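Local coordinates for protein sucrose 6(F)-phosphate phosphorylase (PDB 6S9V) that belongs to the alpha-amylase family of carbohydrate-active enzymes and is built around a closed eight-stranded parallel TIM barrel, at residues L269-L275 with P299-M305; P276-L280 with Y364-L368; D310-P316 with F355-N361. All coordinates share one frame. Residues are numbered along the deposited sequence.

Contact 1. Residues L269-L275 with P299-M305; sequences LIYDFIL and PINQFTM
The methyl CE of M305 packs against two aromatic rings, 3.2 Å from Y271 CD1 and 3.5 Å from F273 CE1; the long, flexible thioether (chi1 72°) suits this corner, and its SD makes a Met-aromatic contact with F273. Y271 CD1 also lies 3.9 Å from F303 CB, both side chains occupying one sheet face. On the other face I270 packs on helix 257-265. The short extended strands 269-271 and 302-304 run parallel, axes 4.7 Å apart at 28°, with Y271 opposite F303 (CA to CA 4.8 Å). They are the neighbouring sixth and seventh strands of the TIM barrel, joined by a helical beta-alpha-beta crossover. F303 N donates to I270 O (3.0 Å), and D272 N to F303 O (2.9 Å). Water 1 bridges D272 O (2.7 Å) and M305 N (2.6 Å). D272, chi1 t (-169°), caps the coming helix: OD1 accepts from L275 N (2.9 Å) and I274 N (3.2 Å) and bonds Y294, while OD2 forms a salt bridge with R298.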
loop_
_atom_site.group_PDB
_atom_site.type_symbol
_atom_site.label_atom_id
_atom_site.label_comp_id
_atom_site.label_asym_id
_atom_site.label_seq_id
_atom_site.Cartn_x
_atom_site.Cartn_y
_atom_site.Cartn_z
ATOM N N LEU A 269 3.039 -12.750 -0.127
ATOM C CA LEU A 269 2.796 -11.680 0.835
ATOM C C LEU A 269 1.739 -10.712 0.312
ATOM O O LEU A 269 1.742 -10.342 -0.864
ATOM C CB LEU A 269 4.089 -10.917 1.129
ATOM C CG LEU A 269 5.203 -11.713 1.817
ATOM C CD1 LEU A 269 6.535 -10.992 1.740
ATOM C CD2 LEU A 269 4.820 -11.942 3.270
ATOM N N ILE A 270 0.836 -10.305 1.202
ATOM C CA ILE A 270 -0.255 -9.399 0.866
ATOM C C ILE A 270 -0.334 -8.281 1.896
ATOM O O ILE A 270 0.255 -8.340 2.976
ATOM C CB ILE A 270 -1.620 -10.119 0.784
ATOM C CG1 ILE A 270 -1.982 -10.728 2.144
ATOM C CG2 ILE A 270 -1.598 -11.186 -0.309
ATOM C CD1 ILE A 270 -3.414 -11.225 2.238
ATOM N N TYR A 271 -1.122 -7.264 1.548
ATOM C CA TYR A 271 -1.480 -6.206 2.474
ATOM C C TYR A 271 -2.771 -6.561 3.198
ATOM O O TYR A 271 -3.706 -7.100 2.601
ATOM C CB TYR A 271 -1.691 -4.882 1.750
ATOM C CG TYR A 271 -0.436 -4.171 1.331
ATOM C CD1 TYR A 271 0.334 -3.485 2.263
ATOM C CD2 TYR A 271 -0.037 -4.156 0.004
ATOM C CE1 TYR A 271 1.478 -2.813 1.882
ATOM C CE2 TYR A 271 1.106 -3.493 -0.387
ATOM C CZ TYR A 271 1.858 -2.819 0.557
ATOM O OH TYR A 271 2.998 -2.157 0.178
ATOM N N ASP A 272 -2.841 -6.203 4.470
ATOM C CA ASP A 272 -4.074 -6.367 5.231
ATOM C C ASP A 272 -4.964 -5.162 4.934
ATOM O O ASP A 272 -4.863 -4.120 5.575
ATOM C CB ASP A 272 -3.779 -6.499 6.718
ATOM C CG ASP A 272 -5.001 -6.932 7.512
ATOM O OD1 ASP A 272 -6.127 -6.661 7.049
ATOM O OD2 ASP A 272 -4.838 -7.560 8.582
ATOM N N PHE A 273 -5.830 -5.301 3.931
ATOM C CA PHE A 273 -6.740 -4.223 3.547
ATOM C C PHE A 273 -8.090 -4.298 4.252
ATOM O O PHE A 273 -8.974 -3.479 3.964
ATOM C CB PHE A 273 -6.937 -4.225 2.030
ATOM C CG PHE A 273 -5.749 -3.674 1.250
ATOM C CD1 PHE A 273 -5.072 -2.526 1.671
ATOM C CD2 PHE A 273 -5.312 -4.314 0.103
ATOM C CE1 PHE A 273 -3.997 -2.024 0.949
ATOM C CE2 PHE A 273 -4.236 -3.820 -0.624
ATOM C CZ PHE A 273 -3.575 -2.680 -0.205
ATOM N N ILE A 274 -8.266 -5.241 5.170
ATOM C CA ILE A 274 -9.501 -5.370 5.943
ATOM C C ILE A 274 -9.356 -4.689 7.300
ATOM O O ILE A 274 -10.328 -4.118 7.822
ATOM C CB ILE A 274 -9.874 -6.851 6.099
ATOM C CG1 ILE A 274 -10.298 -7.433 4.748
ATOM C CG2 ILE A 274 -10.997 -7.038 7.108
ATOM C CD1 ILE A 274 -10.271 -8.943 4.696
ATOM N N LEU A 275 -8.160 -4.746 7.885
ATOM C CA LEU A 275 -7.957 -4.170 9.211
ATOM C C LEU A 275 -8.226 -2.669 9.286
ATOM O O LEU A 275 -8.738 -2.219 10.326
ATOM C CB LEU A 275 -6.528 -4.457 9.680
ATOM C CG LEU A 275 -6.211 -4.174 11.146
ATOM C CD1 LEU A 275 -6.912 -5.138 12.082
ATOM C CD2 LEU A 275 -4.700 -4.204 11.363
ATOM N N PRO A 299 -5.037 -14.829 7.466
ATOM C CA PRO A 299 -3.627 -15.240 7.421
ATOM C C PRO A 299 -2.780 -14.241 8.193
ATOM O O PRO A 299 -3.104 -13.054 8.286
ATOM C CB PRO A 299 -3.295 -15.233 5.926
ATOM C CG PRO A 299 -4.300 -14.300 5.307
ATOM C CD PRO A 299 -5.543 -14.379 6.157
ATOM N N ILE A 300 -1.674 -14.726 8.753
ATOM C CA ILE A 300 -0.851 -13.834 9.560
ATOM C C ILE A 300 0.269 -13.179 8.764
ATOM O O ILE A 300 0.863 -12.203 9.243
ATOM C CB ILE A 300 -0.251 -14.551 10.784
ATOM C CG1 ILE A 300 0.781 -15.594 10.367
ATOM C CG2 ILE A 300 -1.359 -15.196 11.609
ATOM C CD1 ILE A 300 1.469 -16.249 11.552
ATOM N N ASN A 301 0.602 -13.695 7.582
ATOM C CA ASN A 301 1.729 -13.150 6.819
ATOM C C ASN A 301 1.231 -12.027 5.907
ATOM O O ASN A 301 1.162 -12.119 4.681
ATOM C CB ASN A 301 2.461 -14.261 6.084
ATOM C CG ASN A 301 3.336 -15.083 7.035
ATOM O OD1 ASN A 301 4.447 -14.675 7.394
ATOM N ND2 ASN A 301 2.817 -16.217 7.479
ATOM N N GLN A 302 0.869 -10.936 6.572
ATOM C CA GLN A 302 0.377 -9.729 5.933
ATOM C C GLN A 302 1.142 -8.521 6.455
ATOM O O GLN A 302 1.653 -8.522 7.577
ATOM C CB GLN A 302 -1.105 -9.509 6.208
ATOM C CG GLN A 302 -2.004 -10.682 5.914
ATOM C CD GLN A 302 -3.464 -10.266 5.910
ATOM O OE1 GLN A 302 -3.862 -9.371 5.161
ATOM N NE2 GLN A 302 -4.261 -10.890 6.767
ATOM N N PHE A 303 1.202 -7.479 5.634
ATOM C CA PHE A 303 1.668 -6.175 6.080
ATOM C C PHE A 303 0.457 -5.387 6.548
ATOM O O PHE A 303 -0.485 -5.188 5.772
ATOM C CB PHE A 303 2.396 -5.448 4.960
ATOM C CG PHE A 303 3.786 -5.947 4.731
ATOM C CD1 PHE A 303 4.000 -7.187 4.159
ATOM C CD2 PHE A 303 4.875 -5.179 5.091
ATOM C CE1 PHE A 303 5.286 -7.649 3.940
ATOM C CE2 PHE A 303 6.161 -5.633 4.880
ATOM C CZ PHE A 303 6.369 -6.872 4.307
ATOM N N THR A 304 0.464 -4.981 7.815
ATOM C CA THR A 304 -0.675 -4.268 8.374
ATOM C C THR A 304 -0.477 -2.761 8.284
ATOM O O THR A 304 0.643 -2.248 8.195
ATOM C CB THR A 304 -0.926 -4.646 9.834
ATOM O OG1 THR A 304 0.162 -4.193 10.650
ATOM C CG2 THR A 304 -1.099 -6.146 9.984
ATOM N N MET A 305 -1.600 -2.053 8.309
ATOM C CA MET A 305 -1.588 -0.606 8.231
ATOM C C MET A 305 -2.902 -0.118 8.802
ATOM O O MET A 305 -3.872 -0.870 8.905
ATOM C CB MET A 305 -1.417 -0.127 6.792
ATOM C CG MET A 305 -2.669 -0.365 5.949
ATOM S SD MET A 305 -2.357 -0.264 4.185
ATOM C CE MET A 305 -2.042 -1.990 3.844
HETATM O O HOH W 1 -3.874 -3.354 7.947
#

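Contact 2. Residues P276-L280 with Y364-L368; sequences PFTVL and YYSAL
P276 lies in the first turn of helix 275-285, and its carbonyl serves two donors: P276 O accepts a hydrogen bond from the hydroxyl of Y364 (OH to O 2.7 Å) as well as the helical bond from L280 N (3.3 Å). The long tyrosine side chain, at chi1 -149° between the standard wells, spans the gap to this helix and points its polar tip at the carbonyl, while its carbon ring meets apolar neighbours. P276 CB stands 4.5 Å from Y364 CE1. F277 and T278 turn away, so the next residue to meet the tyrosine is V279, whose compact, branched CB sits 3.5 Å from Y364 OH. L280, with chi1 at -95°, also between wells, makes most of the apolar contact: its CG is 3.9 Å from Y364 CZ, and its CD2 reaches A367 CB at 3.9 Å and L368 CD2 at 3.6 Å. Small A367 permits close approach, and L368 is the first residue to leave the short helix 364-367; the nearest CA pair, L280 and L368, is 7.3 Å apart. Helix 324-336 packs on L280 and helix 372-384 on L368. This is helix packing in the outer layer of the TIM barrel, joining the helix after the sixth strand to a short helix inserted between the seventh and eighth.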
loop_
_atom_site.group_PDB
_atom_site.type_symbol
_atom_site.label_atom_id
_atom_site.label_comp_id
_atom_site.label_asym_id
_atom_site.label_seq_id
_atom_site.Cartn_x
_atom_site.Cartn_y
_atom_site.Cartn_z
ATOM N N PRO A 276 -7.872 -1.845 8.294
ATOM C CA PRO A 276 -8.086 -0.387 8.469
ATOM C C PRO A 276 -9.537 -0.031 8.768
ATOM O O PRO A 276 -9.813 0.693 9.736
ATOM C CB PRO A 276 -7.583 0.202 7.141
ATOM C CG PRO A 276 -6.578 -0.823 6.638
ATOM C CD PRO A 276 -7.156 -2.153 7.044
ATOM N N PHE A 277 -10.478 -0.530 7.964
ATOM C CA PHE A 277 -11.894 -0.303 8.244
ATOM C C PHE A 277 -12.323 -1.005 9.526
ATOM O O PHE A 277 -13.094 -0.451 10.318
ATOM C CB PHE A 277 -12.747 -0.793 7.067
ATOM C CG PHE A 277 -14.229 -0.558 7.247
ATOM C CD1 PHE A 277 -15.001 -1.407 8.037
ATOM C CD2 PHE A 277 -14.850 0.503 6.617
ATOM C CE1 PHE A 277 -16.368 -1.176 8.207
ATOM C CE2 PHE A 277 -16.208 0.740 6.777
ATOM C CZ PHE A 277 -16.970 -0.095 7.563
ATOM N N THR A 278 -11.849 -2.237 9.740
ATOM C CA THR A 278 -12.263 -2.998 10.915
ATOM C C THR A 278 -11.912 -2.265 12.202
ATOM O O THR A 278 -12.710 -2.233 13.147
ATOM C CB THR A 278 -11.615 -4.389 10.878
ATOM O OG1 THR A 278 -12.096 -5.098 9.729
ATOM C CG2 THR A 278 -11.944 -5.184 12.134
ATOM N N VAL A 279 -10.729 -1.652 12.258
ATOM C CA VAL A 279 -10.343 -0.915 13.453
ATOM C C VAL A 279 -11.194 0.339 13.612
ATOM O O VAL A 279 -11.618 0.679 14.723
ATOM C CB VAL A 279 -8.838 -0.599 13.420
ATOM C CG1 VAL A 279 -8.480 0.416 14.497
ATOM C CG2 VAL A 279 -8.029 -1.889 13.621
ATOM N N LEU A 280 -11.487 1.033 12.509
ATOM C CA LEU A 280 -12.371 2.199 12.593
ATOM C C LEU A 280 -13.720 1.812 13.183
ATOM O O LEU A 280 -14.242 2.484 14.084
ATOM C CB LEU A 280 -12.575 2.819 11.212
ATOM C CG LEU A 280 -11.701 3.987 10.765
ATOM C CD1 LEU A 280 -12.164 4.412 9.378
ATOM C CD2 LEU A 280 -11.757 5.158 11.739
ATOM N N TYR A 364 -6.051 9.135 9.050
ATOM C CA TYR A 364 -6.628 8.205 10.015
ATOM C C TYR A 364 -6.939 8.908 11.330
ATOM O O TYR A 364 -7.964 8.631 11.964
ATOM C CB TYR A 364 -5.699 7.014 10.222
ATOM C CG TYR A 364 -6.450 5.750 10.560
ATOM C CD1 TYR A 364 -6.905 4.897 9.558
ATOM C CD2 TYR A 364 -6.725 5.420 11.878
ATOM C CE1 TYR A 364 -7.601 3.743 9.866
ATOM C CE2 TYR A 364 -7.416 4.279 12.197
ATOM C CZ TYR A 364 -7.856 3.438 11.190
ATOM O OH TYR A 364 -8.548 2.291 11.524
ATOM N N TYR A 365 -6.082 9.846 11.737
ATOM C CA TYR A 365 -6.330 10.636 12.935
ATOM C C TYR A 365 -7.607 11.457 12.799
ATOM O O TYR A 365 -8.428 11.492 13.725
ATOM C CB TYR A 365 -5.108 11.516 13.190
ATOM C CG TYR A 365 -5.142 12.376 14.428
ATOM C CD1 TYR A 365 -5.151 11.815 15.701
ATOM C CD2 TYR A 365 -5.106 13.757 14.322
ATOM C CE1 TYR A 365 -5.145 12.622 16.837
ATOM C CE2 TYR A 365 -5.102 14.563 15.442
ATOM C CZ TYR A 365 -5.131 13.997 16.693
ATOM O OH TYR A 365 -5.125 14.819 17.798
ATOM N N SER A 366 -7.811 12.097 11.642
ATOM C CA SER A 366 -9.056 12.834 11.414
ATOM C C SER A 366 -10.262 11.897 11.400
ATOM O O SER A 366 -11.355 12.264 11.859
ATOM C CB SER A 366 -8.987 13.604 10.091
ATOM O OG SER A 366 -8.143 14.738 10.183
ATOM N N ALA A 367 -10.082 10.682 10.869
ATOM C CA ALA A 367 -11.176 9.720 10.820
ATOM C C ALA A 367 -11.649 9.335 12.214
ATOM O O ALA A 367 -12.831 9.026 12.403
ATOM C CB ALA A 367 -10.745 8.474 10.048
ATOM N N LEU A 368 -10.754 9.359 13.198
ATOM C CA LEU A 368 -11.094 9.098 14.591
ATOM C C LEU A 368 -11.458 10.370 15.353
ATOM O O LEU A 368 -11.418 10.381 16.588
ATOM C CB LEU A 368 -9.944 8.374 15.288
ATOM C CG LEU A 368 -9.742 6.958 14.747
ATOM C CD1 LEU A 368 -8.455 6.337 15.306
ATOM C CD2 LEU A 368 -10.944 6.087 15.075
#

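Contact 3. Residues D310-P316 with F355-N361; sequences DGIPVKP and FDVHQIN. With SO4 (sulfate ion), chain D.
A classic beta bulge interrupts strand 357-361: H358 and Q359 both face S342 of strand 340-343, and H358 takes near-helical backbone angles (-85/-50) amid extended neighbours. On its other side the strand pairs antiparallel with 312-313. I312 and I360 form a hydrogen-bonded pair, CA to CA 4.8 Å, with I312 N to I360 O and I360 N to I312 O both 2.8 Å; P313 opposite Q359 is the non-hydrogen-bonded pair, a place where proline's missing NH costs nothing. Further along, V314 N donates to H358 O (2.9 Å) and K315 N to V357 O (3.0 Å).

Beta-branched side chains fill the apolar face: I312 CB to I360 CB is 4.0 Å, V314 CG2 to I360 CG1 3.8 Å, and V314 CG1 meets the ring edge of F355 at CE2 (3.7 Å). The aliphatic part of K315 lies along F355 (CD to CD2 3.6 Å), leaving NZ to pair with D319. At G311 a side chain would clash with N361 OD1, I360 O and Q359 CB; its N donates to Q359 OE1 (3.0 Å). A cis peptide precedes P316.

H358, chi1 t (-174°), donates through ND1 to K315 O (2.7 Å) and through NE2 to sulfate O3 (2.7 Å). Water 2 links O3 (2.9 Å), Q359 NE2 (2.8 Å) and, weakly, D310 OD2 (3.0 Å); R148 and Y215 also bind the ion. With both ring nitrogens donating, H358 is consistent with a charged imidazolium; the sulfate, probably from the crystallisation liquor, sits where H358 and R148 would be consistent with a site that favours anions.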
loop_
_atom_site.group_PDB
_atom_site.type_symbol
_atom_site.label_atom_id
_atom_site.label_comp_id
_atom_site.label_asym_id
_atom_site.label_seq_id
_atom_site.Cartn_x
_atom_site.Cartn_y
_atom_site.Cartn_z
ATOM N N ASP A 310 -2.988 5.682 -0.215
ATOM C CA ASP A 310 -4.324 5.659 -0.784
ATOM C C ASP A 310 -5.339 5.859 0.342
ATOM O O ASP A 310 -4.985 6.261 1.458
ATOM C CB ASP A 310 -4.537 4.350 -1.552
ATOM C CG ASP A 310 -3.692 4.267 -2.813
ATOM O OD1 ASP A 310 -3.383 5.319 -3.397
ATOM O OD2 ASP A 310 -3.329 3.138 -3.216
ATOM N N GLY A 311 -6.622 5.617 0.052
ATOM C CA GLY A 311 -7.668 5.746 1.047
ATOM C C GLY A 311 -7.943 4.457 1.802
ATOM O O GLY A 311 -7.397 3.390 1.514
ATOM N N ILE A 312 -8.822 4.570 2.797
ATOM C CA ILE A 312 -9.222 3.434 3.630
ATOM C C ILE A 312 -10.138 2.524 2.817
ATOM O O ILE A 312 -11.200 2.970 2.371
ATOM C CB ILE A 312 -9.911 3.917 4.920
ATOM C CG1 ILE A 312 -8.965 4.824 5.721
ATOM C CG2 ILE A 312 -10.360 2.732 5.747
ATOM C CD1 ILE A 312 -9.681 5.730 6.722
ATOM N N PRO A 313 -9.781 1.258 2.588
ATOM C CA PRO A 313 -10.590 0.429 1.681
ATOM C C PRO A 313 -11.976 0.111 2.225
ATOM O O PRO A 313 -12.153 -0.161 3.414
ATOM C CB PRO A 313 -9.759 -0.858 1.531
ATOM C CG PRO A 313 -8.361 -0.441 1.835
ATOM C CD PRO A 313 -8.497 0.612 2.917
ATOM N N VAL A 314 -12.955 0.106 1.320
ATOM C CA VAL A 314 -14.310 -0.328 1.635
ATOM C C VAL A 314 -14.709 -1.434 0.660
ATOM O O VAL A 314 -14.684 -2.617 1.015
ATOM C CB VAL A 314 -15.298 0.853 1.598
ATOM C CG1 VAL A 314 -16.698 0.388 1.939
ATOM C CG2 VAL A 314 -14.847 1.932 2.560
ATOM N N LYS A 315 -15.088 -1.064 -0.579
ATOM C CA LYS A 315 -15.394 -2.065 -1.601
ATOM C C LYS A 315 -14.273 -2.138 -2.637
ATOM O O LYS A 315 -13.793 -1.096 -3.091
ATOM C CB LYS A 315 -16.697 -1.754 -2.343
ATOM C CG LYS A 315 -17.949 -1.780 -1.515
ATOM C CD LYS A 315 -19.156 -1.406 -2.382
ATOM C CE LYS A 315 -19.424 -2.425 -3.488
ATOM N NZ LYS A 315 -19.718 -3.777 -2.933
ATOM N N PRO A 316 -13.884 -3.339 -3.089
ATOM C CA PRO A 316 -14.425 -4.672 -2.796
ATOM C C PRO A 316 -13.822 -5.346 -1.565
ATOM O O PRO A 316 -14.226 -6.467 -1.240
ATOM C CB PRO A 316 -14.063 -5.464 -4.058
ATOM C CG PRO A 316 -12.727 -4.875 -4.450
ATOM C CD PRO A 316 -12.843 -3.389 -4.137
ATOM N N PHE A 355 -24.322 0.751 -3.572
ATOM C CA PHE A 355 -23.214 1.263 -2.776
ATOM C C PHE A 355 -21.933 1.096 -3.588
ATOM O O PHE A 355 -21.594 -0.024 -3.987
ATOM C CB PHE A 355 -23.134 0.494 -1.460
ATOM C CG PHE A 355 -22.223 1.110 -0.429
ATOM C CD1 PHE A 355 -22.539 2.317 0.164
ATOM C CD2 PHE A 355 -21.062 0.465 -0.040
ATOM C CE1 PHE A 355 -21.709 2.873 1.126
ATOM C CE2 PHE A 355 -20.227 1.022 0.915
ATOM C CZ PHE A 355 -20.552 2.222 1.498
ATOM N N ASP A 356 -21.213 2.187 -3.830
ATOM C CA ASP A 356 -20.074 2.122 -4.745
ATOM C C ASP A 356 -18.869 2.862 -4.178
ATOM O O ASP A 356 -18.095 3.482 -4.914
ATOM C CB ASP A 356 -20.437 2.656 -6.134
ATOM C CG ASP A 356 -20.800 4.119 -6.128
ATOM O OD1 ASP A 356 -21.178 4.646 -5.057
ATOM O OD2 ASP A 356 -20.695 4.752 -7.200
ATOM N N VAL A 357 -18.665 2.767 -2.870
ATOM C CA VAL A 357 -17.526 3.409 -2.227
ATOM C C VAL A 357 -16.328 2.464 -2.274
ATOM O O VAL A 357 -16.344 1.388 -1.667
ATOM C CB VAL A 357 -17.851 3.800 -0.778
ATOM C CG1 VAL A 357 -16.634 4.460 -0.145
ATOM C CG2 VAL A 357 -19.092 4.711 -0.736
ATOM N N HIS A 358 -15.276 2.896 -2.973
ATOM C CA HIS A 358 -14.039 2.124 -3.081
ATOM C C HIS A 358 -13.131 2.394 -1.893
ATOM O O HIS A 358 -12.657 1.455 -1.238
ATOM C CB HIS A 358 -13.356 2.478 -4.410
ATOM C CG HIS A 358 -12.143 1.661 -4.726
ATOM N ND1 HIS A 358 -12.136 0.283 -4.688
ATOM C CD2 HIS A 358 -10.905 2.033 -5.127
ATOM C CE1 HIS A 358 -10.941 -0.159 -5.035
ATOM N NE2 HIS A 358 -10.175 0.882 -5.309
ATOM N N GLN A 359 -12.892 3.668 -1.578
ATOM C CA GLN A 359 -11.997 4.037 -0.492
ATOM C C GLN A 359 -12.445 5.348 0.143
ATOM O O GLN A 359 -13.056 6.200 -0.511
ATOM C CB GLN A 359 -10.554 4.158 -0.990
ATOM C CG GLN A 359 -9.974 2.833 -1.433
ATOM C CD GLN A 359 -8.593 2.942 -2.042
ATOM O OE1 GLN A 359 -8.014 4.027 -2.140
ATOM N NE2 GLN A 359 -8.053 1.802 -2.456
ATOM N N ILE A 360 -12.132 5.481 1.427
ATOM C CA ILE A 360 -12.374 6.692 2.202
ATOM C C ILE A 360 -11.065 7.471 2.245
ATOM O O ILE A 360 -10.094 7.036 2.878
ATOM C CB ILE A 360 -12.855 6.361 3.622
ATOM C CG1 ILE A 360 -14.116 5.500 3.587
ATOM C CG2 ILE A 360 -13.102 7.643 4.411
ATOM C CD1 ILE A 360 -14.441 4.860 4.941
ATOM N N ASN A 361 -11.039 8.630 1.604
ATOM C CA ASN A 361 -9.861 9.495 1.581
ATOM C C ASN A 361 -9.939 10.447 2.771
ATOM O O ASN A 361 -10.753 11.379 2.776
ATOM C CB ASN A 361 -9.790 10.271 0.267
ATOM C CG ASN A 361 -9.747 9.363 -0.944
ATOM O OD1 ASN A 361 -9.108 8.316 -0.920
ATOM N ND2 ASN A 361 -10.444 9.754 -2.004
HETATM S S SO4 D . -7.305 0.315 -7.475
HETATM O O1 SO4 D . -7.596 -1.105 -7.716
HETATM O O2 SO4 D . -8.115 1.164 -8.342
HETATM O O3 SO4 D . -7.597 0.612 -6.079
HETATM O O4 SO4 D . -5.902 0.591 -7.762
HETATM O O HOH W 2 -5.861 1.874 -4.175
#

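Contact 1 lies in the barrel wall, contact 2 in the surrounding helical layer, and contact 3 in a small antiparallel sheet inserted between the seventh and eighth barrel strands. Their centres are about 16 Å (1 to 2), 17 Å (1 to 3) and 12 Å (2 to 3) apart. Residues 276-280 continue directly from 269-275, so contacts 1 and 2 alternate along the chain, whereas contact 3 follows contact 1 and is nested inside the loop closed by contact 2. Helix 275-285 bridges them: F277 CB touches P313 O at 3.8 Å, and L280 CD1 meets I312 CD1 at 3.9 Å. The inserted sheet is thus packed against the barrel's own helix, so its edge that carries the sulfate lies beside the barrel.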